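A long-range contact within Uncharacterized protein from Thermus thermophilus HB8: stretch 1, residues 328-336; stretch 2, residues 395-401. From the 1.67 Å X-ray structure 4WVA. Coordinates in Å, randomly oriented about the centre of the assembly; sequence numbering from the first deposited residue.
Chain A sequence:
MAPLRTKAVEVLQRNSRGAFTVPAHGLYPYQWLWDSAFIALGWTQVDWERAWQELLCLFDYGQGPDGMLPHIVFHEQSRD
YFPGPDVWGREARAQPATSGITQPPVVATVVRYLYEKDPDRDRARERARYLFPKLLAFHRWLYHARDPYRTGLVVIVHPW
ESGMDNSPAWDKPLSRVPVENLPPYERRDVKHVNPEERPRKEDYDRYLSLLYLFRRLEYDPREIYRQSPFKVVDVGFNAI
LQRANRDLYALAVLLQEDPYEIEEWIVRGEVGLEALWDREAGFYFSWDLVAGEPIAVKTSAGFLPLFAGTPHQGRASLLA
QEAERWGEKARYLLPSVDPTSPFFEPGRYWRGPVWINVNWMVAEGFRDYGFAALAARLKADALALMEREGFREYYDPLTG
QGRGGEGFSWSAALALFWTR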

# COMPACT_ATOMS: atom_id res chain seq x y z
N GLU A 328 30.93 1.26 -0.55
CA GLU A 328 32.12 1.27 0.31
C GLU A 328 33.22 0.37 -0.25
O GLU A 328 34.39 0.51 0.11
CB GLU A 328 31.79 0.80 1.73
CG GLU A 328 30.80 1.67 2.50
CD GLU A 328 30.53 1.16 3.91
OE1 GLU A 328 30.90 0.01 4.22
OE2 GLU A 328 29.94 1.90 4.73
N LYS A 329 32.83 -0.59 -1.10
CA LYS A 329 33.75 -1.60 -1.62
C LYS A 329 34.04 -1.52 -3.11
O LYS A 329 35.08 -2.00 -3.57
CB LYS A 329 33.22 -2.99 -1.28
CG LYS A 329 33.30 -3.33 0.20
CD LYS A 329 34.69 -3.08 0.75
CE LYS A 329 34.95 -3.81 2.05
NZ LYS A 329 36.38 -3.68 2.44
N ALA A 330 33.12 -0.92 -3.88
CA ALA A 330 33.29 -0.75 -5.32
C ALA A 330 33.30 0.73 -5.66
O ALA A 330 32.45 1.48 -5.19
CB ALA A 330 32.18 -1.45 -6.07
N ARG A 331 34.22 1.16 -6.52
CA ARG A 331 34.24 2.54 -6.98
C ARG A 331 32.96 2.92 -7.72
O ARG A 331 32.44 4.02 -7.54
CB ARG A 331 35.45 2.82 -7.89
CG ARG A 331 35.40 4.12 -8.70
CD ARG A 331 35.20 5.42 -7.91
NE ARG A 331 34.96 6.58 -8.80
CZ ARG A 331 33.76 7.01 -9.22
NH1 ARG A 331 32.61 6.43 -8.83
NH2 ARG A 331 33.71 8.07 -10.03
N TYR A 332 32.47 2.02 -8.56
CA TYR A 332 31.33 2.29 -9.43
C TYR A 332 30.13 1.49 -8.98
O TYR A 332 30.21 0.28 -8.84
CB TYR A 332 31.66 1.93 -10.88
CG TYR A 332 32.75 2.79 -11.47
CD1 TYR A 332 34.03 2.29 -11.61
CD2 TYR A 332 32.51 4.10 -11.83
CE1 TYR A 332 35.04 3.07 -12.13
CE2 TYR A 332 33.52 4.90 -12.34
CZ TYR A 332 34.79 4.37 -12.49
OH TYR A 332 35.82 5.15 -13.01
N LEU A 333 29.02 2.19 -8.71
CA LEU A 333 27.74 1.55 -8.47
C LEU A 333 27.08 1.32 -9.82
O LEU A 333 27.38 2.05 -10.77
CB LEU A 333 26.84 2.42 -7.61
CG LEU A 333 27.24 2.60 -6.13
CD1 LEU A 333 26.21 3.47 -5.45
CD2 LEU A 333 27.37 1.26 -5.43
N LEU A 334 26.20 0.33 -9.95
CA LEU A 334 25.81 -0.65 -8.95
C LEU A 334 26.34 -2.01 -9.40
O LEU A 334 25.95 -2.50 -10.45
CB LEU A 334 24.30 -0.71 -8.88
CG LEU A 334 23.66 -1.60 -7.82
CD1 LEU A 334 23.88 -1.05 -6.43
CD2 LEU A 334 22.17 -1.73 -8.11
N PRO A 335 27.22 -2.63 -8.61
CA PRO A 335 27.63 -3.99 -9.03
C PRO A 335 26.45 -4.95 -9.05
O PRO A 335 25.47 -4.76 -8.32
CB PRO A 335 28.66 -4.42 -7.97
CG PRO A 335 28.62 -3.40 -6.92
CD PRO A 335 27.87 -2.19 -7.38
N SER A 336 26.53 -5.96 -9.90
CA SER A 336 25.43 -6.91 -10.08
C SER A 336 25.27 -7.88 -8.92
O SER A 336 24.21 -8.50 -8.79
CB SER A 336 25.53 -7.60 -11.44
OG SER A 336 26.85 -8.08 -11.74
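Stretch 2, residues 395-401: YDPLTGQ

The most unusual feature of this contact is the place made for the ring of Tyr-332 at a residue without a side chain. CE1 of Tyr-332 lies 3.4 Å from CA of Gly-400, and an ideal CB on Gly-400 would fall 2.7 Å from that same ring atom, a clash. The backbone of Gly-400, at phi/psi 86/0, calls for glycine independently, because a CB would also be jammed against the carbonyl oxygen of Thr-399.

Neither stretch forms a regular helix or strand where they touch, and the contact is a meeting of two loops. Stretch 2 enters from a strand residue, Tyr-395, and folds into a compact turn. The turn is closed by the backbone hydrogen bond from Asp-396 N to Gln-401 O (2.9 Å), and within it Gly-400 N donates to Asp-396 O (2.8 Å). The CA-to-CB bond of Asp-396 points away from stretch 1, and OD1 accepts from Leu-398 N (2.7 Å) and Thr-399 N (3.0 Å) within the turn.

The closest CA pairs are Tyr-332 with Pro-397 (4.9 Å) and Ala-330 with Leu-398 (5.1 Å), so the chains run in opposite senses over this short register. A direct hydrogen bond runs from Tyr-332 N to Pro-397 O (3.1 Å, 161°). Around it, Pro-397 packs against two apolar neighbours, its CB 3.9 Å from Ala-330 CB and its CG 4.1 Å from Pro-335 CB. Although the CA-to-CB bond of Leu-398 points away, its side chain comes back to stretch 1, with CD2 3.6 Å from Lys-329 O.

Two waters extend the polar contact. Water 1 accepts from Arg-331 N (3.0 Å) and donates to Leu-398 O (3.1 Å); water 2 links Tyr-332 OH (2.7 Å) to Thr-399 O (2.9 Å).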

# COMPACT_ATOMS: atom_id res chain seq x y z
N TYR A 395 30.66 -3.44 -16.95
CA TYR A 395 31.88 -2.77 -16.53
C TYR A 395 32.36 -3.33 -15.22
O TYR A 395 31.56 -3.63 -14.34
CB TYR A 395 31.68 -1.26 -16.40
CG TYR A 395 31.18 -0.61 -17.67
CD1 TYR A 395 29.82 -0.61 -17.97
CD2 TYR A 395 32.05 -0.02 -18.57
CE1 TYR A 395 29.34 -0.03 -19.13
CE2 TYR A 395 31.58 0.55 -19.74
CZ TYR A 395 30.22 0.54 -20.02
OH TYR A 395 29.73 1.10 -21.18
N ASP A 396 33.68 -3.46 -15.08
CA ASP A 396 34.28 -3.88 -13.82
C ASP A 396 33.98 -2.79 -12.77
O ASP A 396 34.26 -1.61 -13.00
CB ASP A 396 35.79 -4.08 -14.03
CG ASP A 396 36.52 -4.58 -12.79
OD1 ASP A 396 36.38 -3.98 -11.72
OD2 ASP A 396 37.26 -5.58 -12.91
N PRO A 397 33.38 -3.17 -11.62
CA PRO A 397 33.00 -2.12 -10.66
C PRO A 397 34.18 -1.55 -9.87
O PRO A 397 34.05 -0.50 -9.25
CB PRO A 397 32.04 -2.83 -9.70
CG PRO A 397 32.25 -4.26 -9.91
CD PRO A 397 32.97 -4.51 -11.19
N LEU A 398 35.32 -2.23 -9.93
CA LEU A 398 36.49 -1.82 -9.15
C LEU A 398 37.36 -0.89 -9.97
O LEU A 398 37.85 0.11 -9.46
CB LEU A 398 37.30 -3.06 -8.72
CG LEU A 398 36.48 -4.13 -7.98
CD1 LEU A 398 37.40 -5.25 -7.52
CD2 LEU A 398 35.71 -3.53 -6.81
N THR A 399 37.54 -1.22 -11.25
CA THR A 399 38.44 -0.48 -12.14
C THR A 399 37.72 0.38 -13.17
O THR A 399 38.32 1.29 -13.72
CB THR A 399 39.35 -1.43 -12.93
OG1 THR A 399 38.57 -2.24 -13.83
CG2 THR A 399 40.13 -2.32 -11.99
N GLY A 400 36.46 0.03 -13.46
CA GLY A 400 35.71 0.69 -14.51
C GLY A 400 35.92 0.13 -15.91
O GLY A 400 35.32 0.62 -16.85
N GLN A 401 36.77 -0.89 -16.05
CA GLN A 401 37.11 -1.39 -17.38
C GLN A 401 35.89 -1.98 -18.09
O GLN A 401 35.12 -2.72 -17.48
CB GLN A 401 38.17 -2.49 -17.28
CG GLN A 401 39.50 -2.08 -16.67
CD GLN A 401 40.30 -3.31 -16.24
OE1 GLN A 401 40.32 -3.70 -15.05
NE2 GLN A 401 40.91 -3.98 -17.22
O HOH W 1 37.08 0.31 -6.43
O HOH W 2 38.02 4.15 -14.19